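Local coordinates for protein GH62 arabinofuranosidase (PDB 4N4B) that probably hydrolyses terminal alpha-L-arabinofuranoside residues from xylan, as a calcium-containing glycoside hydrolase of family 62, at residues Phe76-Trp81 and Leu327-His332. Numbering follows the deposited sequence.
Sequences FTFADW and LGFIAH
Two neighbouring blades of the beta-propeller meet where W81 lies flat on F329. W81 follows the end of strand 70-78, in the blade of strands 46-55, 58-67, 70-78 and 90-91. F329 belongs to strand 326-332 of the adjoining blade. The five-membered ring of W81 and the ring of F329 form a face-to-face stack. Their centroids are 3.8 Å apart and their planes differ by 8°. The indole reaches past the phenyl ring to its root, and F329 CB makes a CH-pi contact over the face of the W81 six-membered ring. F329 CB sits 3.5 Å from W81 CH2. In F329, CG is anti to the carbonyl carbon (chi1 -59°), which lays the ring along the indole face, centred near W81 CE2. F329 CZ lies at the pyrrole side by NE1 and CD1, and F329 CB lies against the benzo carbons CH2 and CZ3. All nine indole ring atoms of W81 thus have a F329 carbon close by. With an alanine here the F329 ring would probably lose the cover of one face, and the two segments their largest shared apolar surface.

F78 comes at F329 from the opposite direction and meets the edge of its ring, with F78 CZ 4.0 Å from F329 CZ. Two rings of the neighbouring blade thus border F329, W81 over a face and F78 at the edge. Further along, L327 CD1 touches the edge of the F76 ring at CZ, 4.1 Å away. H59 of strand 58-67 stacks on F78 and also meets the W81 ring. I52 and M308 add apolar cover to F329, one from each blade. Such apolar and aromatic packing between the sheets of adjacent blades is typical of a beta-propeller, here the GH62 catalytic fold.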
loop_
_atom_site.group_PDB
_atom_site.type_symbol
_atom_site.label_atom_id
_atom_site.label_comp_id
_atom_site.label_asym_id
_atom_site.label_seq_id
_atom_site.Cartn_x
_atom_site.Cartn_y
_atom_site.Cartn_z
ATOM N N PHE A 76 -3.647 -8.027 -11.950
ATOM C CA PHE A 76 -3.419 -9.449 -12.221
ATOM C C PHE A 76 -3.980 -10.275 -11.115
ATOM O O PHE A 76 -4.251 -9.825 -9.992
ATOM C CB PHE A 76 -1.948 -9.726 -12.547
ATOM C CG PHE A 76 -0.967 -9.321 -11.480
ATOM C CD1 PHE A 76 -0.538 -7.993 -11.419
ATOM C CD2 PHE A 76 -0.490 -10.232 -10.548
ATOM C CE1 PHE A 76 0.381 -7.617 -10.404
ATOM C CE2 PHE A 76 0.420 -9.799 -9.581
ATOM C CZ PHE A 76 0.825 -8.517 -9.513
ATOM N N THR A 77 -4.103 -11.613 -11.350
ATOM C CA THR A 77 -4.811 -12.521 -10.474
ATOM C C THR A 77 -4.269 -13.919 -10.531
ATOM O O THR A 77 -3.742 -14.287 -11.588
ATOM C CB THR A 77 -6.316 -12.471 -10.811
ATOM O OG1 THR A 77 -7.067 -13.349 -9.937
ATOM C CG2 THR A 77 -6.610 -12.784 -12.224
ATOM N N PHE A 78 -4.329 -14.650 -9.457
ATOM C CA PHE A 78 -3.768 -15.984 -9.416
ATOM C C PHE A 78 -4.304 -16.634 -8.174
ATOM O O PHE A 78 -4.574 -16.013 -7.231
ATOM C CB PHE A 78 -2.197 -15.938 -9.343
ATOM C CG PHE A 78 -1.671 -14.996 -8.302
ATOM C CD1 PHE A 78 -1.488 -13.679 -8.617
ATOM C CD2 PHE A 78 -1.417 -15.408 -7.039
ATOM C CE1 PHE A 78 -1.045 -12.784 -7.684
ATOM C CE2 PHE A 78 -0.988 -14.514 -6.092
ATOM C CZ PHE A 78 -0.823 -13.174 -6.415
ATOM N N ALA A 79 -4.362 -17.951 -8.222
ATOM C CA ALA A 79 -4.707 -18.716 -7.060
ATOM C C ALA A 79 -3.462 -19.000 -6.181
ATOM O O ALA A 79 -3.147 -18.241 -5.360
ATOM C CB ALA A 79 -5.428 -19.998 -7.471
ATOM N N ASP A 80 -2.750 -20.091 -6.416
ATOM C CA ASP A 80 -1.514 -20.366 -5.704
ATOM C C ASP A 80 -0.491 -19.290 -6.024
ATOM O O ASP A 80 -0.408 -18.840 -7.107
ATOM C CB ASP A 80 -0.907 -21.668 -6.216
ATOM C CG ASP A 80 -1.720 -22.855 -5.908
ATOM O OD1 ASP A 80 -2.489 -22.856 -4.958
ATOM O OD2 ASP A 80 -1.470 -23.840 -6.585
ATOM N N TRP A 81 0.295 -18.945 -5.037
ATOM C CA TRP A 81 1.453 -18.004 -5.292
ATOM C C TRP A 81 2.401 -18.418 -6.371
ATOM O O TRP A 81 2.954 -17.610 -7.111
ATOM C CB TRP A 81 2.250 -17.804 -4.007
ATOM C CG TRP A 81 1.580 -17.132 -2.914
ATOM C CD1 TRP A 81 0.253 -16.644 -2.861
ATOM C CD2 TRP A 81 2.137 -16.846 -1.631
ATOM N NE1 TRP A 81 0.042 -16.051 -1.669
ATOM C CE2 TRP A 81 1.141 -16.180 -0.864
ATOM C CE3 TRP A 81 3.382 -17.137 -1.009
ATOM C CZ2 TRP A 81 1.392 -15.746 0.413
ATOM C CZ3 TRP A 81 3.591 -16.708 0.276
ATOM C CH2 TRP A 81 2.601 -16.005 0.951
ATOM N N LEU A 327 8.056 -8.085 -7.036
ATOM C CA LEU A 327 7.170 -8.408 -5.909
ATOM C C LEU A 327 7.362 -9.830 -5.426
ATOM O O LEU A 327 7.477 -10.718 -6.177
ATOM C CB LEU A 327 5.667 -8.197 -6.255
ATOM C CG LEU A 327 5.252 -6.871 -6.907
ATOM C CD1 LEU A 327 3.731 -6.850 -7.139
ATOM C CD2 LEU A 327 5.710 -5.699 -6.026
ATOM N N GLY A 328 7.368 -9.958 -4.113
ATOM C CA GLY A 328 7.340 -11.212 -3.412
ATOM C C GLY A 328 6.392 -11.138 -2.236
ATOM O O GLY A 328 5.648 -10.182 -2.066
ATOM N N PHE A 329 6.490 -12.166 -1.403
ATOM C CA PHE A 329 5.679 -12.206 -0.171
ATOM C C PHE A 329 6.544 -12.505 0.998
ATOM O O PHE A 329 7.437 -13.383 0.918
ATOM C CB PHE A 329 4.580 -13.327 -0.211
ATOM C CG PHE A 329 3.572 -13.226 -1.337
ATOM C CD1 PHE A 329 2.471 -12.467 -1.139
ATOM C CD2 PHE A 329 3.740 -13.809 -2.550
ATOM C CE1 PHE A 329 1.452 -12.400 -2.101
ATOM C CE2 PHE A 329 2.742 -13.704 -3.531
ATOM C CZ PHE A 329 1.634 -12.963 -3.242
ATOM N N ILE A 330 6.230 -11.900 2.127
ATOM C CA ILE A 330 6.706 -12.338 3.455
ATOM C C ILE A 330 5.568 -12.911 4.255
ATOM O O ILE A 330 4.442 -12.345 4.229
ATOM C CB ILE A 330 7.487 -11.272 4.238
ATOM C CG1 ILE A 330 6.776 -9.934 4.281
ATOM C CG2 ILE A 330 8.907 -11.170 3.626
ATOM C CD1 ILE A 330 7.499 -8.870 5.065
ATOM N N ALA A 331 5.818 -14.019 4.906
ATOM C CA ALA A 331 4.862 -14.692 5.801
ATOM C C ALA A 331 5.333 -14.596 7.204
ATOM O O ALA A 331 6.476 -14.784 7.560
ATOM C CB ALA A 331 4.636 -16.149 5.364
ATOM N N HIS A 332 4.389 -14.191 8.065
ATOM C CA HIS A 332 4.697 -13.939 9.471
ATOM C C HIS A 332 4.967 -15.204 10.245
ATOM O O HIS A 332 4.013 -16.008 10.326
ATOM C CB HIS A 332 3.568 -13.134 10.055
ATOM C CG HIS A 332 3.702 -12.743 11.472
ATOM N ND1 HIS A 332 4.834 -12.544 12.223
ATOM C CD2 HIS A 332 2.656 -12.475 12.308
ATOM C CE1 HIS A 332 4.474 -12.192 13.474
ATOM N NE2 HIS A 332 3.149 -12.143 13.511
#